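Exopolysaccharide biosynthesis protein (Pantoea stewartii subsp. stewartii DC283, PDB 6TGF) modifies the bacterium's glycan biofilm, probably as a glycan-cleaving hydrolase, and has a parallel beta-helix fold like that of bacteriophage tailspikes. Local coordinates at residues B[175-180]-B[213-218]; B[687-692]-B[697-702]. All coordinates share one frame; numbering follows the deposited sequence.

Overall arrangement
The two contacts lie toward opposite ends of an elongated chain that assembles as a trimer. Their centres are about 106 Å apart and their nearest atoms about 92 Å, so they do not touch, and they follow one another along the sequence. Contact 1, on the N-terminal side of the tailspike-like beta-helix, joins segment 175-180, on helix 173-176, to the loop before strand 218-221 within one subunit. A 1,2-ethanediol, probably from the crystallisation liquor, lies about 3 Å from the side chain of Gln-215 there. Contact 2 is a C-terminal beta hairpin, 687-692 with 697-702, buried among strands of all three subunits.

Contact 1. Residues B[175-180]-B[213-218]; sequences DLRKTR and DDQGVI
Arg-177 and Asp-213 form a salt bridge that carries nearly the whole contact. The guanidinium approaches side-on, its NE to Asp-213 OD2 at 2.8 Å and its NH2 to Asp-213 OD1 at 3.2 Å. Both carboxylate oxygens are met on their syn sides, yet the planes of the two groups stand 59° apart and each partner is tilted out of the other's plane; the hydrogen bonds are well short of straight, 130° at the hydrogen for NE to OD2. Arg-177 reaches across because its chain runs extended from CG to NE, while the two side chains cross at about a right angle. Asp-213 OD2 also accepts from the backbone N of Ser-220, a second hold on the carboxylate.

The one further touch is apolar against polar: Gln-215 CG lies at the edge of the guanidinium, 3.5 Å from Arg-177 NH2.

Hydrogen bonds within each segment shape the two partners. A type I turn from Leu-176 to Thr-179 carries Arg-177, and Thr-179 OG1 donates to Asp-175 O (2.7 Å). In the loop, Asp-214 OD1 gathers the backbone N-H groups of Gly-216, Val-217 and Ile-218 in an Asx turn extended into an Asx motif; the bond from Ile-218 N is nearly straight at 177°.

The salt bridge is thus a surface link within one subunit, between the end region of helix 173-176 and the loop joining strands 202-207 and 218-221. Leu-176 packs against strands 168-170 and 224-228, the loop against Trp-261 of helix 252-265.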
ATOM      1  N   ASP B 175      -0.107 -31.474 -38.961  1.00 35.44           N
ATOM      2  CA  ASP B 175       0.949 -32.268 -39.645  1.00 35.22           C
ATOM      3  C   ASP B 175       1.761 -33.055 -38.607  1.00 34.76           C
ATOM      4  O   ASP B 175       2.182 -34.186 -38.930  1.00 34.80           O
ATOM      5  CB  ASP B 175       1.837 -31.371 -40.511  1.00 35.44           C
ATOM      6  CG  ASP B 175       1.121 -30.813 -41.731  1.00 35.79           C
ATOM      7  OD1 ASP B 175       0.638 -31.623 -42.547  1.00 35.97           O
ATOM      8  OD2 ASP B 175       1.036 -29.575 -41.847  1.00 35.97           O
ATOM      9  N   LEU B 176       1.970 -32.488 -37.412  1.00 34.26           N
ATOM     10  CA  LEU B 176       2.728 -33.128 -36.298  1.00 33.77           C
ATOM     11  C   LEU B 176       1.996 -34.391 -35.825  1.00 33.51           C
ATOM     12  O   LEU B 176       2.680 -35.402 -35.572  1.00 33.60           O
ATOM     13  CB  LEU B 176       2.896 -32.134 -35.145  1.00 33.59           C
ATOM     14  CG  LEU B 176       3.770 -32.606 -33.985  1.00 33.38           C
ATOM     15  CD1 LEU B 176       5.215 -32.784 -34.425  1.00 33.43           C
ATOM     16  CD2 LEU B 176       3.688 -31.638 -32.815  1.00 33.33           C
ATOM     17  N   ARG B 177       0.665 -34.332 -35.713  1.00 33.23           N
ATOM     18  CA  ARG B 177      -0.192 -35.456 -35.244  1.00 33.15           C
ATOM     19  C   ARG B 177      -0.224 -36.578 -36.290  1.00 33.48           C
ATOM     20  O   ARG B 177      -0.668 -37.687 -35.937  1.00 33.57           O
ATOM     21  CB  ARG B 177      -1.612 -34.963 -34.949  1.00 32.92           C
ATOM     22  CG  ARG B 177      -1.741 -34.177 -33.653  1.00 32.73           C
ATOM     23  CD  ARG B 177      -3.026 -33.377 -33.615  1.00 32.65           C
ATOM     24  NE  ARG B 177      -3.230 -32.697 -32.344  1.00 32.48           N
ATOM     25  CZ  ARG B 177      -4.130 -31.740 -32.131  1.00 32.42           C
ATOM     26  NH1 ARG B 177      -4.923 -31.332 -33.109  1.00 32.60           N
ATOM     27  NH2 ARG B 177      -4.234 -31.186 -30.937  1.00 32.31           N
ATOM     28  N   LYS B 178       0.212 -36.298 -37.524  1.00 33.88           N
ATOM     29  CA  LYS B 178       0.217 -37.259 -38.662  1.00 34.25           C
ATOM     30  C   LYS B 178       1.632 -37.807 -38.905  1.00 34.30           C
ATOM     31  O   LYS B 178       1.753 -38.774 -39.682  1.00 34.55           O
ATOM     32  CB  LYS B 178      -0.324 -36.577 -39.921  1.00 34.58           C
ATOM     33  CG  LYS B 178      -1.831 -36.363 -39.933  1.00 34.97           C
ATOM     34  CD  LYS B 178      -2.295 -35.392 -40.996  1.00 35.36           C
ATOM     35  CE  LYS B 178      -3.777 -35.497 -41.279  1.00 35.81           C
ATOM     36  NZ  LYS B 178      -4.197 -34.583 -42.367  1.00 36.13           N
ATOM     37  N   THR B 179       2.655 -37.220 -38.275  1.00 34.29           N
ATOM     38  CA  THR B 179       4.084 -37.594 -38.451  1.00 34.46           C
ATOM     39  C   THR B 179       4.507 -38.554 -37.334  1.00 34.62           C
ATOM     40  O   THR B 179       4.687 -38.082 -36.200  1.00 34.53           O
ATOM     41  CB  THR B 179       4.987 -36.354 -38.462  1.00 34.43           C
ATOM     42  OG1 THR B 179       4.524 -35.469 -39.483  1.00 34.35           O
ATOM     43  CG2 THR B 179       6.444 -36.691 -38.695  1.00 34.45           C
ATOM     44  N   ARG B 180       4.670 -39.843 -37.646  1.00 34.87           N
ATOM     45  CA  ARG B 180       5.219 -40.855 -36.703  1.00 35.14           C
ATOM     46  C   ARG B 180       6.700 -40.555 -36.485  1.00 35.26           C
ATOM     47  O   ARG B 180       7.432 -40.350 -37.451  1.00 35.29           O
ATOM     48  CB  ARG B 180       5.017 -42.275 -37.243  1.00 35.38           C
ATOM     49  CG  ARG B 180       5.703 -43.360 -36.421  1.00 35.65           C
ATOM     50  CD  ARG B 180       5.311 -44.760 -36.848  1.00 35.89           C
ATOM     51  NE  ARG B 180       4.321 -45.355 -35.958  1.00 36.04           N
ATOM     52  CZ  ARG B 180       4.561 -46.307 -35.059  1.00 36.25           C
ATOM     53  NH1 ARG B 180       5.773 -46.811 -34.910  1.00 36.51           N
ATOM     54  NH2 ARG B 180       3.572 -46.762 -34.310  1.00 36.48           N
ATOM     55  N   ASP B 213      -3.484 -36.477 -25.885  1.00 39.07           N
ATOM     56  CA  ASP B 213      -3.314 -35.127 -26.486  1.00 38.34           C
ATOM     57  C   ASP B 213      -3.928 -34.091 -25.537  1.00 37.91           C
ATOM     58  O   ASP B 213      -5.128 -34.229 -25.227  1.00 38.05           O
ATOM     59  CB  ASP B 213      -3.961 -35.058 -27.874  1.00 38.29           C
ATOM     60  CG  ASP B 213      -3.594 -33.828 -28.687  1.00 38.12           C
ATOM     61  OD1 ASP B 213      -3.790 -32.706 -28.179  1.00 38.04           O
ATOM     62  OD2 ASP B 213      -3.124 -34.004 -29.831  1.00 38.02           O
ATOM     63  N   ASP B 214      -3.135 -33.112 -25.088  1.00 37.35           N
ATOM     64  CA  ASP B 214      -3.589 -31.990 -24.219  1.00 37.01           C
ATOM     65  C   ASP B 214      -3.594 -30.675 -25.015  1.00 36.72           C
ATOM     66  O   ASP B 214      -3.830 -29.619 -24.393  1.00 36.60           O
ATOM     67  CB  ASP B 214      -2.749 -31.897 -22.940  1.00 36.84           C
ATOM     68  CG  ASP B 214      -1.263 -31.670 -23.159  1.00 36.69           C
ATOM     69  OD1 ASP B 214      -0.903 -31.021 -24.162  1.00 36.49           O
ATOM     70  OD2 ASP B 214      -0.475 -32.146 -22.319  1.00 36.75           O
ATOM     71  N   GLN B 215      -3.333 -30.741 -26.328  1.00 36.52           N
ATOM     72  CA  GLN B 215      -3.506 -29.636 -27.315  1.00 36.44           C
ATOM     73  C   GLN B 215      -2.481 -28.513 -27.094  1.00 36.12           C
ATOM     74  O   GLN B 215      -2.683 -27.433 -27.681  1.00 36.07           O
ATOM     75  CB  GLN B 215      -4.930 -29.071 -27.249  1.00 36.70           C
ATOM     76  CG  GLN B 215      -5.918 -29.807 -28.140  1.00 37.12           C
ATOM     77  CD  GLN B 215      -7.268 -29.134 -28.169  1.00 37.46           C
ATOM     78  OE1 GLN B 215      -7.697 -28.608 -29.194  1.00 37.88           O
ATOM     79  NE2 GLN B 215      -7.944 -29.134 -27.032  1.00 37.50           N
ATOM     80  N   GLY B 216      -1.413 -28.754 -26.323  1.00 35.81           N
ATOM     81  CA  GLY B 216      -0.427 -27.715 -25.957  1.00 35.43           C
ATOM     82  C   GLY B 216       0.972 -28.270 -25.751  1.00 35.21           C
ATOM     83  O   GLY B 216       1.906 -27.768 -26.400  1.00 35.13           O
ATOM     84  N   VAL B 217       1.117 -29.249 -24.856  1.00 35.06           N
ATOM     85  CA  VAL B 217       2.424 -29.859 -24.469  1.00 35.10           C
ATOM     86  C   VAL B 217       2.553 -31.243 -25.125  1.00 35.04           C
ATOM     87  O   VAL B 217       3.672 -31.575 -25.565  1.00 35.07           O
ATOM     88  CB  VAL B 217       2.564 -29.920 -22.936  1.00 35.15           C
ATOM     89  CG1 VAL B 217       3.886 -30.538 -22.506  1.00 35.37           C
ATOM     90  CG2 VAL B 217       2.395 -28.543 -22.309  1.00 35.05           C
ATOM     91  N   ILE B 218       1.459 -32.010 -25.191  1.00 34.89           N
ATOM     92  CA  ILE B 218       1.391 -33.367 -25.817  1.00 34.79           C
ATOM     93  C   ILE B 218       0.482 -33.299 -27.051  1.00 34.58           C
ATOM     94  O   ILE B 218      -0.709 -32.967 -26.885  1.00 34.35           O
ATOM     95  CB  ILE B 218       0.887 -34.420 -24.807  1.00 34.96           C
ATOM     96  CG1 ILE B 218       1.769 -34.498 -23.557  1.00 35.14           C
ATOM     97  CG2 ILE B 218       0.729 -35.780 -25.473  1.00 35.12           C
ATOM     98  CD1 ILE B 218       3.146 -35.074 -23.793  1.00 35.39           C
TER

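Contact 2. Residues B[687-692]-B[697-702]; sequences AGVGAN and LLLASR
Ala-687 meets the second strand just before the regular pairing starts, its CB packing 3.9 Å from Ser-701 CA. Gly-688 then forms a hydrogen-bonded pair with Ala-700, its N donating to Ala-700 O and its O accepting from Ala-700 N, both at 3.0 Å. Val-689, in a non-hydrogen-bonded pair with Leu-699, has CG2 anti to its backbone N; that methyl lies 3.6 Å from Leu-697 CD1 and 3.8 Å from Leu-699 CD2. Its CA also makes a C-H...O contact with Leu-698 O. Together these strands are the arms of an antiparallel beta hairpin, the 697-704 arm of which pairs in parallel with a strand of the second subunit, so the sheet runs on across the trimer interface; Val-689 packs on Val-689 of the third subunit. Gly-690 repeats the two-bond pairing with Leu-698, and Leu-698 N comes to Gly-690 O from well above the carbonyl plane, 62° out of it. Where Gly-690 lacks a side chain, Leu-698 lies along the backbone, its CG 3.6 Å from Ala-691 N. At Asn-692, CB touches Leu-698 CD2 at 4.0 Å, while OD1 accepts from the backbone N of Asp-696 in the hairpin loop.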
ATOM      1  N   ALA B 687     -37.789  29.836  39.588  1.00 47.97           N
ATOM      2  CA  ALA B 687     -36.963  30.534  40.602  1.00 47.80           C
ATOM      3  C   ALA B 687     -35.479  30.379  40.251  1.00 47.44           C
ATOM      4  O   ALA B 687     -35.152  29.500  39.431  1.00 47.52           O
ATOM      5  CB  ALA B 687     -37.263  29.976  41.970  1.00 48.05           C
ATOM      6  N   GLY B 688     -34.616  31.203  40.855  1.00 47.13           N
ATOM      7  CA  GLY B 688     -33.155  31.117  40.685  1.00 46.72           C
ATOM      8  C   GLY B 688     -32.428  32.363  41.155  1.00 46.46           C
ATOM      9  O   GLY B 688     -33.012  33.142  41.936  1.00 46.51           O
ATOM     10  N   VAL B 689     -31.189  32.535  40.685  1.00 46.11           N
ATOM     11  CA  VAL B 689     -30.240  33.603  41.118  1.00 45.87           C
ATOM     12  C   VAL B 689     -29.509  34.132  39.878  1.00 45.64           C
ATOM     13  O   VAL B 689     -29.405  33.379  38.889  1.00 45.63           O
ATOM     14  CB  VAL B 689     -29.264  33.065  42.186  1.00 45.78           C
ATOM     15  CG1 VAL B 689     -28.497  31.843  41.700  1.00 45.59           C
ATOM     16  CG2 VAL B 689     -28.305  34.134  42.688  1.00 45.77           C
ATOM     17  N   GLY B 690     -29.045  35.385  39.930  1.00 45.49           N
ATOM     18  CA  GLY B 690     -28.266  36.033  38.856  1.00 45.41           C
ATOM     19  C   GLY B 690     -27.528  37.262  39.358  1.00 45.53           C
ATOM     20  O   GLY B 690     -27.488  37.467  40.584  1.00 45.47           O
ATOM     21  N   ALA B 691     -26.961  38.049  38.441  1.00 45.89           N
ATOM     22  CA  ALA B 691     -26.317  39.358  38.705  1.00 46.36           C
ATOM     23  C   ALA B 691     -26.422  40.223  37.444  1.00 47.03           C
ATOM     24  O   ALA B 691     -26.405  39.647  36.340  1.00 47.19           O
ATOM     25  CB  ALA B 691     -24.883  39.152  39.125  1.00 46.23           C
ATOM     26  N   ASN B 692     -26.549  41.545  37.599  1.00 47.84           N
ATOM     27  CA  ASN B 692     -26.697  42.499  36.465  1.00 48.58           C
ATOM     28  C   ASN B 692     -25.449  43.387  36.377  1.00 49.11           C
ATOM     29  O   ASN B 692     -24.613  43.336  37.304  1.00 49.14           O
ATOM     30  CB  ASN B 692     -28.002  43.299  36.560  1.00 48.91           C
ATOM     31  CG  ASN B 692     -27.993  44.393  37.607  1.00 49.20           C
ATOM     32  OD1 ASN B 692     -27.011  44.582  38.321  1.00 49.62           O
ATOM     33  ND2 ASN B 692     -29.091  45.125  37.705  1.00 49.51           N
ATOM     34  N   LEU B 697     -27.031  41.765  42.835  1.00 50.34           N
ATOM     35  CA  LEU B 697     -27.489  40.352  42.905  1.00 50.15           C
ATOM     36  C   LEU B 697     -28.961  40.304  42.478  1.00 50.07           C
ATOM     37  O   LEU B 697     -29.738  41.148  42.964  1.00 50.31           O
ATOM     38  CB  LEU B 697     -27.305  39.839  44.338  1.00 50.21           C
ATOM     39  CG  LEU B 697     -27.902  38.465  44.645  1.00 50.27           C
ATOM     40  CD1 LEU B 697     -27.144  37.367  43.917  1.00 50.36           C
ATOM     41  CD2 LEU B 697     -27.909  38.200  46.142  1.00 50.34           C
ATOM     42  N   LEU B 698     -29.314  39.375  41.585  1.00 50.02           N
ATOM     43  CA  LEU B 698     -30.716  39.100  41.167  1.00 50.25           C
ATOM     44  C   LEU B 698     -31.189  37.818  41.859  1.00 50.57           C
ATOM     45  O   LEU B 698     -30.427  36.832  41.845  1.00 50.72           O
ATOM     46  CB  LEU B 698     -30.791  38.950  39.642  1.00 50.22           C
ATOM     47  CG  LEU B 698     -30.025  39.985  38.816  1.00 50.28           C
ATOM     48  CD1 LEU B 698     -30.252  39.755  37.329  1.00 50.32           C
ATOM     49  CD2 LEU B 698     -30.419  41.404  39.192  1.00 50.43           C
ATOM     50  N   LEU B 699     -32.388  37.846  42.449  1.00 50.93           N
ATOM     51  CA  LEU B 699     -33.084  36.657  43.010  1.00 51.19           C
ATOM     52  C   LEU B 699     -34.488  36.577  42.405  1.00 51.52           C
ATOM     53  O   LEU B 699     -35.084  37.641  42.145  1.00 51.32           O
ATOM     54  CB  LEU B 699     -33.156  36.765  44.538  1.00 51.41           C
ATOM     55  CG  LEU B 699     -31.819  36.879  45.271  1.00 51.41           C
ATOM     56  CD1 LEU B 699     -32.043  37.027  46.769  1.00 51.59           C
ATOM     57  CD2 LEU B 699     -30.926  35.679  44.990  1.00 51.42           C
ATOM     58  N   ALA B 700     -34.979  35.355  42.183  1.00 51.99           N
ATOM     59  CA  ALA B 700     -36.340  35.056  41.683  1.00 52.60           C
ATOM     60  C   ALA B 700     -36.923  33.892  42.492  1.00 53.33           C
ATOM     61  O   ALA B 700     -36.209  32.891  42.691  1.00 53.07           O
ATOM     62  CB  ALA B 700     -36.297  34.743  40.208  1.00 52.42           C
ATOM     63  N   SER B 701     -38.168  34.041  42.951  1.00 54.41           N
ATOM     64  CA  SER B 701     -38.911  33.056  43.779  1.00 55.29           C
ATOM     65  C   SER B 701     -40.376  33.493  43.883  1.00 56.49           C
ATOM     66  O   SER B 701     -40.672  34.647  43.514  1.00 56.32           O
ATOM     67  CB  SER B 701     -38.283  32.915  45.141  1.00 55.07           C
ATOM     68  OG  SER B 701     -38.903  31.874  45.877  1.00 55.10           O
ATOM     69  N   ARG B 702     -41.250  32.602  44.365  1.00 58.26           N
ATOM     70  CA  ARG B 702     -42.706  32.862  44.537  1.00 59.83           C
ATOM     71  C   ARG B 702     -42.903  34.063  45.470  1.00 61.11           C
ATOM     72  O   ARG B 702     -42.336  34.050  46.581  1.00 61.26           O
ATOM     73  CB  ARG B 702     -43.426  31.635  45.107  1.00 60.25           C
ATOM     74  CG  ARG B 702     -43.675  30.528  44.095  1.00 60.45           C
ATOM     75  CD  ARG B 702     -44.653  29.485  44.606  1.00 61.02           C
ATOM     76  NE  ARG B 702     -44.207  28.836  45.832  1.00 61.09           N
ATOM     77  CZ  ARG B 702     -44.887  27.899  46.490  1.00 61.70           C
ATOM     78  NH1 ARG B 702     -46.063  27.486  46.046  1.00 62.05           N
ATOM     79  NH2 ARG B 702     -44.389  27.373  47.596  1.00 61.94           N
TER